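Local coordinates for protein Rubredoxin\:oxygen oxidoreductase (PDB 1E5D) that reduces dioxygen to water in an anaerobic bacterium, transferring four electrons per oxygen molecule with a mu-oxo-diiron centre and flavin mononucleotide as cofactors, at residues Val13-Trp18 / Lys56-Cys61; Glu220-Asp225 / Asp234-Ala239; Thr252-Ile257 / Met298-Asp303; Arg278-Thr283 / Ile392-Lys397. One frame throughout, in Å; residues are numbered along the deposited sequence.

In the fold
Three contacts pack a helix on a strand, and the fourth joins a helix end to a second helix. Interactions 1 and 2 belong to the lactamase-like part that carries the diiron centre; their centres lie about 22 Å apart, one on the mixed sheet of strand 10-17, the other on that of strand 221-224. Helix 233-248 of interaction 2 is followed directly by strand 254-259 of interaction 3, which belongs to the flavodoxin-like sheet. Interactions 3 and 4 have centres about 13 Å apart and touch, their segments alternating along the chain, with Val255 and Thr283 probably hydrogen-bonded on neighbouring strands. Interaction 1 lies across the chain's centre from both, centre to centre about 36 and 48 Å.

Interaction 1. Residues Val13-Trp18 / Lys56-Cys61; sequences VGAIDW and KGELLC
Gly14 and Leu59 bring their backbones close, with CA atoms 4.4 Å apart, where the strand turns a corner and helix 56-64 passes over it. Gly14 has phi 142° and psi -138°, values at which a CB would press on the carbonyl oxygen of Val13, so the corner itself calls for glycine. On one flank the contact is apolar. Val13 CG2 meets Leu59 CD1 at 3.4 Å, the two side chains crossing at about a right angle, and the same Leu59 CD1 lies 4.1 Å from Gly14 N. This is the packing of a helix on a sheet in the metallo-beta-lactamase fold: strand 10-17 pairs with strand 33-40, whose Ala37 touches both Val13 and Leu59, while Leu91 of helix 88-95 also packs on Leu59. The other flank is polar and rests on Glu58. Its CB lies 3.7 Å from Gly14 O, and its chain, bent at chi2, reaches over Ala15 until Glu58 OE1 is 3.4 Å from Ala15 CB. A water completes the connection, accepting from Ile16 N at 2.9 Å and donating to Glu58 OE1 at the same distance. Gln2 NE2 is a second hydrogen-bond partner of that oxygen, tying the start of the chain to the helix.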
loop_
_atom_site.group_PDB
_atom_site.type_symbol
_atom_site.label_atom_id
_atom_site.label_comp_id
_atom_site.label_asym_id
_atom_site.label_seq_id
_atom_site.Cartn_x
_atom_site.Cartn_y
_atom_site.Cartn_z
ATOM N N VAL A 13 21.897 -3.594 -28.940
ATOM C CA VAL A 13 20.604 -3.967 -29.519
ATOM C C VAL A 13 19.575 -4.111 -28.403
ATOM O O VAL A 13 19.931 -4.233 -27.228
ATOM C CB VAL A 13 20.669 -5.274 -30.324
ATOM C CG1 VAL A 13 21.407 -5.062 -31.635
ATOM C CG2 VAL A 13 21.346 -6.373 -29.517
ATOM N N GLY A 14 18.294 -4.101 -28.758
ATOM C CA GLY A 14 17.231 -4.338 -27.796
ATOM C C GLY A 14 16.007 -3.479 -28.007
ATOM O O GLY A 14 15.563 -3.253 -29.131
ATOM N N ALA A 15 15.438 -2.969 -26.910
ATOM C CA ALA A 15 14.212 -2.197 -27.035
ATOM C C ALA A 15 14.126 -1.080 -26.009
ATOM O O ALA A 15 14.454 -1.251 -24.838
ATOM C CB ALA A 15 13.011 -3.122 -26.887
ATOM N N ILE A 16 13.658 0.054 -26.505
ATOM C CA ILE A 16 13.306 1.197 -25.688
ATOM C C ILE A 16 11.855 1.052 -25.234
ATOM O O ILE A 16 10.950 0.944 -26.058
ATOM C CB ILE A 16 13.465 2.541 -26.413
ATOM C CG1 ILE A 16 14.748 2.671 -27.228
ATOM C CG2 ILE A 16 13.354 3.668 -25.401
ATOM C CD1 ILE A 16 15.500 3.967 -27.024
ATOM N N ASP A 17 11.667 1.044 -23.920
ATOM C CA ASP A 17 10.305 0.881 -23.402
ATOM C C ASP A 17 9.780 2.201 -22.851
ATOM O O ASP A 17 9.760 2.453 -21.645
ATOM C CB ASP A 17 10.326 -0.232 -22.365
ATOM C CG ASP A 17 8.961 -0.738 -21.963
ATOM O OD1 ASP A 17 7.991 0.026 -22.113
ATOM O OD2 ASP A 17 8.869 -1.889 -21.484
ATOM N N TRP A 18 9.345 3.075 -23.757
ATOM C CA TRP A 18 8.848 4.392 -23.396
ATOM C C TRP A 18 7.750 4.383 -22.339
ATOM O O TRP A 18 7.718 5.270 -21.489
ATOM C CB TRP A 18 8.285 5.075 -24.638
ATOM C CG TRP A 18 9.218 5.220 -25.791
ATOM C CD1 TRP A 18 9.419 4.370 -26.835
ATOM C CD2 TRP A 18 10.096 6.331 -26.005
ATOM N NE1 TRP A 18 10.370 4.884 -27.688
ATOM C CE2 TRP A 18 10.796 6.085 -27.197
ATOM C CE3 TRP A 18 10.337 7.505 -25.288
ATOM C CZ2 TRP A 18 11.740 6.984 -27.693
ATOM C CZ3 TRP A 18 11.275 8.393 -25.786
ATOM C CH2 TRP A 18 11.965 8.127 -26.976
ATOM N N LYS A 56 11.487 -9.719 -27.988
ATOM C CA LYS A 56 12.354 -10.602 -28.768
ATOM C C LYS A 56 12.419 -10.141 -30.217
ATOM O O LYS A 56 13.477 -10.087 -30.842
ATOM C CB LYS A 56 11.863 -12.043 -28.673
ATOM C CG LYS A 56 10.456 -12.225 -29.223
ATOM C CD LYS A 56 10.124 -13.691 -29.437
ATOM C CE LYS A 56 9.465 -14.291 -28.203
ATOM N NZ LYS A 56 10.457 -14.990 -27.340
ATOM N N GLY A 57 11.281 -9.753 -30.783
ATOM C CA GLY A 57 11.269 -9.253 -32.149
ATOM C C GLY A 57 12.149 -8.042 -32.359
ATOM O O GLY A 57 12.974 -8.014 -33.275
ATOM N N GLU A 58 11.999 -7.005 -31.526
ATOM C CA GLU A 58 12.853 -5.838 -31.727
ATOM C C GLU A 58 14.318 -6.226 -31.573
ATOM O O GLU A 58 15.187 -5.666 -32.233
ATOM C CB GLU A 58 12.533 -4.722 -30.741
ATOM C CG GLU A 58 11.105 -4.219 -30.772
ATOM C CD GLU A 58 11.028 -2.744 -30.416
ATOM O OE1 GLU A 58 12.059 -2.190 -29.975
ATOM O OE2 GLU A 58 9.932 -2.164 -30.582
ATOM N N LEU A 59 14.582 -7.184 -30.688
ATOM C CA LEU A 59 15.967 -7.603 -30.482
ATOM C C LEU A 59 16.498 -8.270 -31.742
ATOM O O LEU A 59 17.572 -7.928 -32.234
ATOM C CB LEU A 59 16.085 -8.527 -29.271
ATOM C CG LEU A 59 17.430 -9.205 -29.030
ATOM C CD1 LEU A 59 18.532 -8.181 -28.787
ATOM C CD2 LEU A 59 17.346 -10.167 -27.856
ATOM N N LEU A 60 15.738 -9.228 -32.275
ATOM C CA LEU A 60 16.235 -9.973 -33.432
ATOM C C LEU A 60 16.397 -9.055 -34.637
ATOM O O LEU A 60 17.339 -9.197 -35.416
ATOM C CB LEU A 60 15.306 -11.136 -33.762
ATOM C CG LEU A 60 15.380 -12.350 -32.833
ATOM C CD1 LEU A 60 14.147 -13.222 -33.016
ATOM C CD2 LEU A 60 16.661 -13.128 -33.080
ATOM N N CYS A 61 15.474 -8.111 -34.774
ATOM C CA CYS A 61 15.549 -7.153 -35.869
ATOM C C CYS A 61 16.858 -6.380 -35.780
ATOM O O CYS A 61 17.574 -6.205 -36.763
ATOM C CB CYS A 61 14.365 -6.189 -35.835
ATOM S SG CYS A 61 13.367 -6.114 -37.345
HETATM O O HOH W 1 12.704 0.518 -29.202
#

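Interaction 2. Residues Glu220-Asp225 / Asp234-Ala239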
loop_
_atom_site.group_PDB
_atom_site.type_symbol
_atom_site.label_atom_id
_atom_site.label_comp_id
_atom_site.label_asym_id
_atom_site.label_seq_id
_atom_site.Cartn_x
_atom_site.Cartn_y
_atom_site.Cartn_z
ATOM N N GLU A 220 36.164 2.372 -20.387
ATOM C CA GLU A 220 35.930 3.491 -21.282
ATOM C C GLU A 220 34.443 3.528 -21.641
ATOM O O GLU A 220 33.893 4.551 -22.015
ATOM C CB GLU A 220 36.783 3.394 -22.543
ATOM C CG GLU A 220 37.728 4.574 -22.724
ATOM C CD GLU A 220 39.190 4.180 -22.706
ATOM O OE1 GLU A 220 39.724 3.848 -23.787
ATOM O OE2 GLU A 220 39.821 4.204 -21.628
ATOM N N PHE A 221 33.822 2.369 -21.492
ATOM C CA PHE A 221 32.419 2.127 -21.707
ATOM C C PHE A 221 31.812 1.219 -20.647
ATOM O O PHE A 221 32.289 0.094 -20.449
ATOM C CB PHE A 221 32.226 1.426 -23.052
ATOM C CG PHE A 221 32.450 2.318 -24.254
ATOM C CD1 PHE A 221 31.433 3.149 -24.690
ATOM C CD2 PHE A 221 33.665 2.304 -24.918
ATOM C CE1 PHE A 221 31.634 3.958 -25.793
ATOM C CE2 PHE A 221 33.867 3.106 -26.026
ATOM C CZ PHE A 221 32.847 3.933 -26.459
ATOM N N ILE A 222 30.754 1.681 -19.980
ATOM C CA ILE A 222 30.000 0.730 -19.163
ATOM C C ILE A 222 28.626 0.505 -19.799
ATOM O O ILE A 222 27.933 1.469 -20.088
ATOM C CB ILE A 222 29.813 1.156 -17.704
ATOM C CG1 ILE A 222 31.133 1.181 -16.936
ATOM C CG2 ILE A 222 28.772 0.263 -17.040
ATOM C CD1 ILE A 222 31.131 2.052 -15.700
ATOM N N CYS A 223 28.297 -0.753 -20.004
ATOM C CA CYS A 223 27.116 -1.191 -20.728
ATOM C C CYS A 223 26.173 -1.985 -19.833
ATOM O O CYS A 223 26.329 -3.193 -19.659
ATOM C CB CYS A 223 27.554 -2.030 -21.935
ATOM S SG CYS A 223 28.722 -1.175 -23.026
ATOM N N PRO A 224 25.205 -1.281 -19.255
ATOM C CA PRO A 224 24.169 -1.901 -18.425
ATOM C C PRO A 224 22.934 -2.338 -19.219
ATOM O O PRO A 224 22.732 -1.943 -20.371
ATOM C CB PRO A 224 23.824 -0.755 -17.468
ATOM C CG PRO A 224 23.982 0.472 -18.290
ATOM C CD PRO A 224 25.035 0.181 -19.322
ATOM N N ASP A 225 22.117 -3.162 -18.574
ATOM C CA ASP A 225 20.874 -3.724 -19.053
ATOM C C ASP A 225 19.796 -2.687 -19.352
ATOM O O ASP A 225 18.984 -2.931 -20.235
ATOM C CB ASP A 225 20.280 -4.650 -17.982
ATOM C CG ASP A 225 20.912 -6.022 -17.984
ATOM O OD1 ASP A 225 21.650 -6.335 -18.939
ATOM O OD2 ASP A 225 20.691 -6.765 -17.005
ATOM N N ASP A 234 35.833 9.212 -18.145
ATOM C CA ASP A 234 35.357 10.115 -17.088
ATOM C C ASP A 234 33.967 9.673 -16.641
ATOM O O ASP A 234 33.695 9.519 -15.458
ATOM C CB ASP A 234 35.382 11.564 -17.547
ATOM C CG ASP A 234 34.504 11.833 -18.748
ATOM O OD1 ASP A 234 34.548 10.991 -19.670
ATOM O OD2 ASP A 234 33.774 12.843 -18.752
ATOM N N GLN A 235 33.108 9.443 -17.626
ATOM C CA GLN A 235 31.754 8.971 -17.395
ATOM C C GLN A 235 31.769 7.675 -16.603
ATOM O O GLN A 235 31.068 7.485 -15.611
ATOM C CB GLN A 235 31.055 8.795 -18.743
ATOM C CG GLN A 235 30.896 10.114 -19.492
ATOM C CD GLN A 235 29.790 10.956 -18.881
ATOM O OE1 GLN A 235 30.052 11.931 -18.182
ATOM N NE2 GLN A 235 28.549 10.564 -19.144
ATOM N N CYS A 236 32.618 6.752 -17.050
ATOM C CA CYS A 236 32.676 5.485 -16.323
ATOM C C CYS A 236 33.161 5.693 -14.902
ATOM O O CYS A 236 32.809 4.944 -13.991
ATOM C CB CYS A 236 33.571 4.519 -17.106
ATOM S SG CYS A 236 32.811 4.096 -18.701
ATOM N N THR A 237 33.980 6.728 -14.703
ATOM C CA THR A 237 34.514 6.952 -13.357
ATOM C C THR A 237 33.429 7.580 -12.494
ATOM O O THR A 237 33.286 7.250 -11.317
ATOM C CB THR A 237 35.784 7.812 -13.377
ATOM O OG1 THR A 237 36.853 7.062 -13.982
ATOM C CG2 THR A 237 36.243 8.144 -11.963
ATOM N N PHE A 238 32.673 8.466 -13.124
ATOM C CA PHE A 238 31.472 9.024 -12.512
ATOM C C PHE A 238 30.574 7.904 -11.988
ATOM O O PHE A 238 30.235 7.895 -10.800
ATOM C CB PHE A 238 30.736 9.884 -13.527
ATOM C CG PHE A 238 29.428 10.485 -13.056
ATOM C CD1 PHE A 238 29.406 11.502 -12.118
ATOM C CD2 PHE A 238 28.227 10.026 -13.567
ATOM C CE1 PHE A 238 28.205 12.056 -11.702
ATOM C CE2 PHE A 238 27.026 10.576 -13.158
ATOM C CZ PHE A 238 27.009 11.596 -12.223
ATOM N N ALA A 239 30.197 6.962 -12.852
ATOM C CA ALA A 239 29.324 5.863 -12.466
ATOM C C ALA A 239 29.815 5.151 -11.209
ATOM O O ALA A 239 29.063 4.933 -10.252
ATOM C CB ALA A 239 29.182 4.835 -13.586
#
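Cys236 and Ile222 carry most of this contact, and their CA atoms, 6.2 Å apart, are the nearest pair between strand and helix. The Cys236 side chain points from the helix at the strand and sets its sulphur chiefly against the main chain, with the Ile222 side chain alongside. Cys236 SG lies 3.4 Å from Glu220 C, with the backbone nitrogens of Phe221 and Ile222 equally near, so one large, polarisable atom covers the start of the strand. With SG beside its own backbone N and anti to the carbonyl carbon (chi1 -66°), the thiol is directed at the peptide groups. The Ile222 side chain continues the contact beside the sulphur. Its CG1 passes 3.8 Å from Cys236 SG, and its CD1 reaches further, to 3.7 Å from Cys236 CB. That methyl also meets Ala239 CB at 4.0 Å, one helical turn further on, and so packs against two residues of the same helix face. Glu220 contributes backbone here, while its carboxylate turns elsewhere and forms a salt bridge with Lys159. Strand 221-224 and helix 234-239 run at 53° to one another, their axes 8.0 Å apart at closest. The strand leads toward His226, which lines the diiron pocket, and the Ile222 side chain is about 13 Å from the mu-oxo-diiron group. Phe230 of the edge strand 230-231 touches Ile222, Cys236 and Ala239 together, Phe167 adds to the packing around Ile222 and Ala239, and Phe238 rests on helix 183-198.

Interaction 3. Residues Thr252-Ile257 / Met298-Asp303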
loop_
_atom_site.group_PDB
_atom_site.type_symbol
_atom_site.label_atom_id
_atom_site.label_comp_id
_atom_site.label_asym_id
_atom_site.label_seq_id
_atom_site.Cartn_x
_atom_site.Cartn_y
_atom_site.Cartn_z
ATOM N N THR A 252 23.198 13.313 5.207
ATOM C CA THR A 252 23.169 14.711 4.850
ATOM C C THR A 252 22.139 15.415 5.737
ATOM O O THR A 252 21.437 14.775 6.527
ATOM C CB THR A 252 22.809 14.946 3.377
ATOM O OG1 THR A 252 21.485 14.445 3.156
ATOM C CG2 THR A 252 23.729 14.173 2.453
ATOM N N ASN A 253 22.049 16.725 5.599
ATOM C CA ASN A 253 21.163 17.580 6.368
ATOM C C ASN A 253 19.725 17.515 5.874
ATOM O O ASN A 253 18.939 18.436 6.084
ATOM C CB ASN A 253 21.662 19.028 6.267
ATOM C CG ASN A 253 21.402 19.824 7.527
ATOM O OD1 ASN A 253 21.140 19.248 8.582
ATOM N ND2 ASN A 253 21.478 21.143 7.399
ATOM N N LYS A 254 19.376 16.430 5.203
ATOM C CA LYS A 254 18.066 16.238 4.603
ATOM C C LYS A 254 17.167 15.404 5.507
ATOM O O LYS A 254 17.535 14.349 6.021
ATOM C CB LYS A 254 18.224 15.572 3.241
ATOM C CG LYS A 254 16.954 15.483 2.412
ATOM C CD LYS A 254 17.286 15.016 1.006
ATOM C CE LYS A 254 16.198 14.140 0.419
ATOM N NZ LYS A 254 16.717 13.359 -0.738
ATOM N N VAL A 255 15.956 15.924 5.694
ATOM C CA VAL A 255 14.966 15.214 6.497
ATOM C C VAL A 255 13.782 14.878 5.595
ATOM O O VAL A 255 13.228 15.729 4.906
ATOM C CB VAL A 255 14.532 16.032 7.722
ATOM C CG1 VAL A 255 13.496 15.290 8.552
ATOM C CG2 VAL A 255 15.725 16.376 8.605
ATOM N N VAL A 256 13.407 13.611 5.578
ATOM C CA VAL A 256 12.259 13.085 4.884
ATOM C C VAL A 256 11.192 12.747 5.923
ATOM O O VAL A 256 11.384 11.902 6.796
ATOM C CB VAL A 256 12.566 11.803 4.091
ATOM C CG1 VAL A 256 11.258 11.144 3.649
ATOM C CG2 VAL A 256 13.461 12.086 2.903
ATOM N N ILE A 257 10.067 13.429 5.822
ATOM C CA ILE A 257 8.914 13.146 6.658
ATOM C C ILE A 257 7.844 12.451 5.825
ATOM O O ILE A 257 7.377 12.975 4.809
ATOM C CB ILE A 257 8.338 14.436 7.258
ATOM C CG1 ILE A 257 9.315 15.214 8.139
ATOM C CG2 ILE A 257 7.047 14.133 8.001
ATOM C CD1 ILE A 257 8.942 16.674 8.319
ATOM N N MET A 298 11.544 6.220 -1.000
ATOM C CA MET A 298 12.843 5.575 -0.827
ATOM C C MET A 298 13.942 6.397 -1.483
ATOM O O MET A 298 15.020 6.586 -0.935
ATOM C CB MET A 298 12.824 4.160 -1.404
ATOM C CG MET A 298 14.147 3.420 -1.274
ATOM S SD MET A 298 14.594 3.166 0.463
ATOM C CE MET A 298 16.378 3.043 0.314
ATOM N N SER A 299 13.656 6.893 -2.684
ATOM C CA SER A 299 14.703 7.624 -3.395
ATOM C C SER A 299 15.111 8.845 -2.587
ATOM O O SER A 299 16.286 9.197 -2.534
ATOM C CB SER A 299 14.249 8.048 -4.792
ATOM O OG SER A 299 13.893 6.908 -5.564
ATOM N N GLU A 300 14.110 9.474 -1.968
ATOM C CA GLU A 300 14.408 10.667 -1.183
ATOM C C GLU A 300 15.179 10.261 0.062
ATOM O O GLU A 300 16.021 10.987 0.568
ATOM C CB GLU A 300 13.126 11.409 -0.811
ATOM C CG GLU A 300 12.365 11.987 -1.994
ATOM C CD GLU A 300 13.200 12.915 -2.854
ATOM O OE1 GLU A 300 14.226 13.437 -2.360
ATOM O OE2 GLU A 300 12.829 13.132 -4.029
ATOM N N ILE A 301 14.867 9.060 0.549
ATOM C CA ILE A 301 15.456 8.631 1.813
ATOM C C ILE A 301 16.912 8.227 1.620
ATOM O O ILE A 301 17.703 8.290 2.559
ATOM C CB ILE A 301 14.661 7.475 2.440
ATOM C CG1 ILE A 301 13.368 7.910 3.140
ATOM C CG2 ILE A 301 15.525 6.678 3.408
ATOM C CD1 ILE A 301 12.461 6.733 3.426
ATOM N N SER A 302 17.238 7.817 0.401
ATOM C CA SER A 302 18.569 7.336 0.076
ATOM C C SER A 302 19.668 8.264 0.577
ATOM O O SER A 302 20.673 7.817 1.123
ATOM C CB SER A 302 18.699 7.155 -1.447
ATOM O OG SER A 302 18.706 8.417 -2.085
ATOM N N ASP A 303 19.479 9.571 0.413
ATOM C CA ASP A 303 20.500 10.517 0.846
ATOM C C ASP A 303 19.996 11.386 1.988
ATOM O O ASP A 303 20.586 12.424 2.299
ATOM C CB ASP A 303 20.946 11.374 -0.347
ATOM C CG ASP A 303 19.766 12.089 -0.982
ATOM O OD1 ASP A 303 18.614 11.672 -0.711
ATOM O OD2 ASP A 303 19.972 13.058 -1.740
#
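Lys254 on the first strand of the flavodoxin-like sheet meets Glu300 and Asp303 at the C-terminal end of helix 294-302. That helix belongs to the beta-alpha-beta crossover from strand 283-288 to strand 306-310, which passes over strand 254-259 lying between them; strand and helix run nearly antiparallel, at 154°. The Lys254 chain is extended to CD, with CG anti to the backbone N (chi1 -172°), and bent at chi3, and its ammonium group has three acceptors. Lys254 NZ donates to Glu300 O at 2.8 Å, in the carbonyl plane and on a lone pair, so a backbone oxygen near the helix end is satisfied by a charged side chain. It forms salt bridges with Glu300 OE1 at 3.0 Å, nearly along the C-O bond of that carboxylate, and with Asp303 OD1 on the syn side, tilted 26° out of the carboxylate plane; the modelled 2.5 Å is short. The cation probably eases the approach of Glu300 O and Asp303 OD1, two acceptors 3.0 Å apart. Glu300 OE2 has a partner of its own in Arg188 of helix 183-198. The hydroxyl of Thr252 donates to Asp303 O, although the modelled separation is doubtfully short. Ser302 OG donates to Ser299 O within the helix. Further along the strand the contact becomes apolar: Val256 CG2 lies 3.8 Å from Glu300 CB, while Val256 CG1 meets Ile301 CG1 at 3.9 Å.

Interaction 4. Residues Arg278-Thr283 / Ile392-Lys397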
loop_
_atom_site.group_PDB
_atom_site.type_symbol
_atom_site.label_atom_id
_atom_site.label_comp_id
_atom_site.label_asym_id
_atom_site.label_seq_id
_atom_site.Cartn_x
_atom_site.Cartn_y
_atom_site.Cartn_z
ATOM N N ARG A 278 13.148 22.922 8.982
ATOM C CA ARG A 278 13.715 23.977 8.128
ATOM C C ARG A 278 14.415 24.997 9.028
ATOM O O ARG A 278 15.564 25.368 8.774
ATOM C CB ARG A 278 12.633 24.591 7.255
ATOM C CG ARG A 278 12.977 25.873 6.526
ATOM C CD ARG A 278 11.729 26.662 6.145
ATOM N NE ARG A 278 10.974 27.048 7.336
ATOM C CZ ARG A 278 10.782 28.273 7.801
ATOM N NH1 ARG A 278 11.293 29.330 7.181
ATOM N NH2 ARG A 278 10.064 28.457 8.906
ATOM N N ASP A 279 13.706 25.396 10.082
ATOM C CA ASP A 279 14.200 26.361 11.054
ATOM C C ASP A 279 15.571 25.964 11.593
ATOM O O ASP A 279 16.421 26.824 11.806
ATOM C CB ASP A 279 13.229 26.510 12.222
ATOM C CG ASP A 279 12.321 27.714 12.084
ATOM O OD1 ASP A 279 12.716 28.698 11.426
ATOM O OD2 ASP A 279 11.203 27.670 12.639
ATOM N N GLU A 280 15.755 24.665 11.788
ATOM C CA GLU A 280 17.027 24.111 12.221
ATOM C C GLU A 280 18.027 24.015 11.079
ATOM O O GLU A 280 19.074 23.380 11.200
ATOM C CB GLU A 280 16.811 22.722 12.834
ATOM C CG GLU A 280 15.924 22.750 14.073
ATOM C CD GLU A 280 16.453 23.675 15.155
ATOM O OE1 GLU A 280 17.615 23.477 15.571
ATOM O OE2 GLU A 280 15.710 24.589 15.571
ATOM N N GLY A 281 17.704 24.632 9.944
ATOM C CA GLY A 281 18.576 24.565 8.789
ATOM C C GLY A 281 18.637 23.215 8.104
ATOM O O GLY A 281 19.650 22.842 7.512
ATOM N N CYS A 282 17.552 22.444 8.157
ATOM C CA CYS A 282 17.526 21.208 7.382
ATOM C C CYS A 282 16.801 21.408 6.064
ATOM O O CYS A 282 15.991 22.321 5.926
ATOM C CB CYS A 282 16.822 20.095 8.153
ATOM S SG CYS A 282 17.605 19.721 9.735
ATOM N N THR A 283 17.077 20.557 5.083
ATOM C CA THR A 283 16.244 20.496 3.891
ATOM C C THR A 283 15.144 19.474 4.188
ATOM O O THR A 283 15.437 18.406 4.739
ATOM C CB THR A 283 16.922 20.040 2.593
ATOM O OG1 THR A 283 18.293 20.424 2.521
ATOM C CG2 THR A 283 16.206 20.713 1.421
ATOM N N ILE A 392 16.128 15.803 17.150
ATOM C CA ILE A 392 16.624 15.043 16.001
ATOM C C ILE A 392 17.614 15.864 15.188
ATOM O O ILE A 392 18.709 15.404 14.846
ATOM C CB ILE A 392 15.451 14.558 15.129
ATOM C CG1 ILE A 392 14.624 13.452 15.789
ATOM C CG2 ILE A 392 15.947 14.126 13.760
ATOM C CD1 ILE A 392 13.204 13.331 15.287
ATOM N N ALA A 393 17.274 17.113 14.861
ATOM C CA ALA A 393 18.225 17.909 14.084
ATOM C C ALA A 393 19.549 18.071 14.819
ATOM O O ALA A 393 20.610 18.082 14.196
ATOM C CB ALA A 393 17.651 19.274 13.766
ATOM N N ARG A 394 19.488 18.201 16.142
ATOM C CA ARG A 394 20.731 18.384 16.891
ATOM C C ARG A 394 21.609 17.165 16.643
ATOM O O ARG A 394 22.786 17.253 16.319
ATOM C CB ARG A 394 20.484 18.558 18.382
ATOM C CG ARG A 394 21.075 19.819 18.984
ATOM C CD ARG A 394 20.048 20.612 19.776
ATOM N NE ARG A 394 19.643 21.840 19.098
ATOM C CZ ARG A 394 18.946 22.820 19.660
ATOM N NH1 ARG A 394 18.569 22.721 20.929
ATOM N NH2 ARG A 394 18.620 23.903 18.966
ATOM N N ALA A 395 20.963 16.012 16.793
ATOM C CA ALA A 395 21.662 14.746 16.586
ATOM C C ALA A 395 22.194 14.646 15.164
ATOM O O ALA A 395 23.305 14.153 14.957
ATOM C CB ALA A 395 20.726 13.593 16.902
ATOM N N LEU A 396 21.409 15.110 14.196
ATOM C CA LEU A 396 21.846 15.100 12.801
ATOM C C LEU A 396 23.161 15.871 12.652
ATOM O O LEU A 396 24.147 15.319 12.172
ATOM C CB LEU A 396 20.801 15.709 11.875
ATOM C CG LEU A 396 20.519 15.015 10.544
ATOM C CD1 LEU A 396 19.857 16.003 9.587
ATOM C CD2 LEU A 396 21.773 14.415 9.931
ATOM N N LYS A 397 23.138 17.130 13.067
ATOM C CA LYS A 397 24.290 18.019 12.973
ATOM C C LYS A 397 25.564 17.351 13.482
ATOM O O LYS A 397 26.572 17.323 12.774
ATOM C CB LYS A 397 24.030 19.312 13.749
ATOM C CG LYS A 397 23.466 20.443 12.905
ATOM C CD LYS A 397 22.508 21.317 13.694
ATOM C CE LYS A 397 21.414 21.904 12.812
ATOM N NZ LYS A 397 20.351 22.565 13.620
#
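Glu280, just beyond the end of helix 265-279, lays its side chain across helix 379-400, touching it from CB onward. Glu280 CB sits 3.7 Å from Ala393 CB and 3.6 Å from Lys397 NZ, with both the methyl and the ammonium group next to it. CG continues over the same alanine, with Glu280 CG 3.9 Å from Ala393 CB. At chi2 the chain bends (-57°), and beyond the bend the carboxylate oxygen Glu280 OE1 has two cations close to it: Lys397 NZ at 3.5 Å and Arg394 NH2 at 3.6 Å. Both are salt bridges rather than hydrogen bonds, and the carboxylate and guanidinium planes are turned 68° apart. The second oxygen, OE2, receives a weak hydrogen bond from Gln390. The firmer polar link uses the backbone: Lys397 NZ donates to Glu280 O at 2.9 Å, in the carbonyl plane and on a lone pair, so one lysine engages both the main chain and the side chain of the same residue. Gly281, with positive phi, is the C-prime residue of a Schellman motif that ends helix 265-279, and after the turn Cys282 points back toward helix 379-400. There Cys282 SG packs 4.1 Å from Ala393 CB. Helices 265-279 and 379-400 lie together on one face of the parallel sheet of the flavodoxin-like fold. Phe277 of the former touches Ile392 of the latter, Leu396 reaches Ile338 of strand 338-345, and Thr283 opens edge strand 283-288, pairing with strand 254-259.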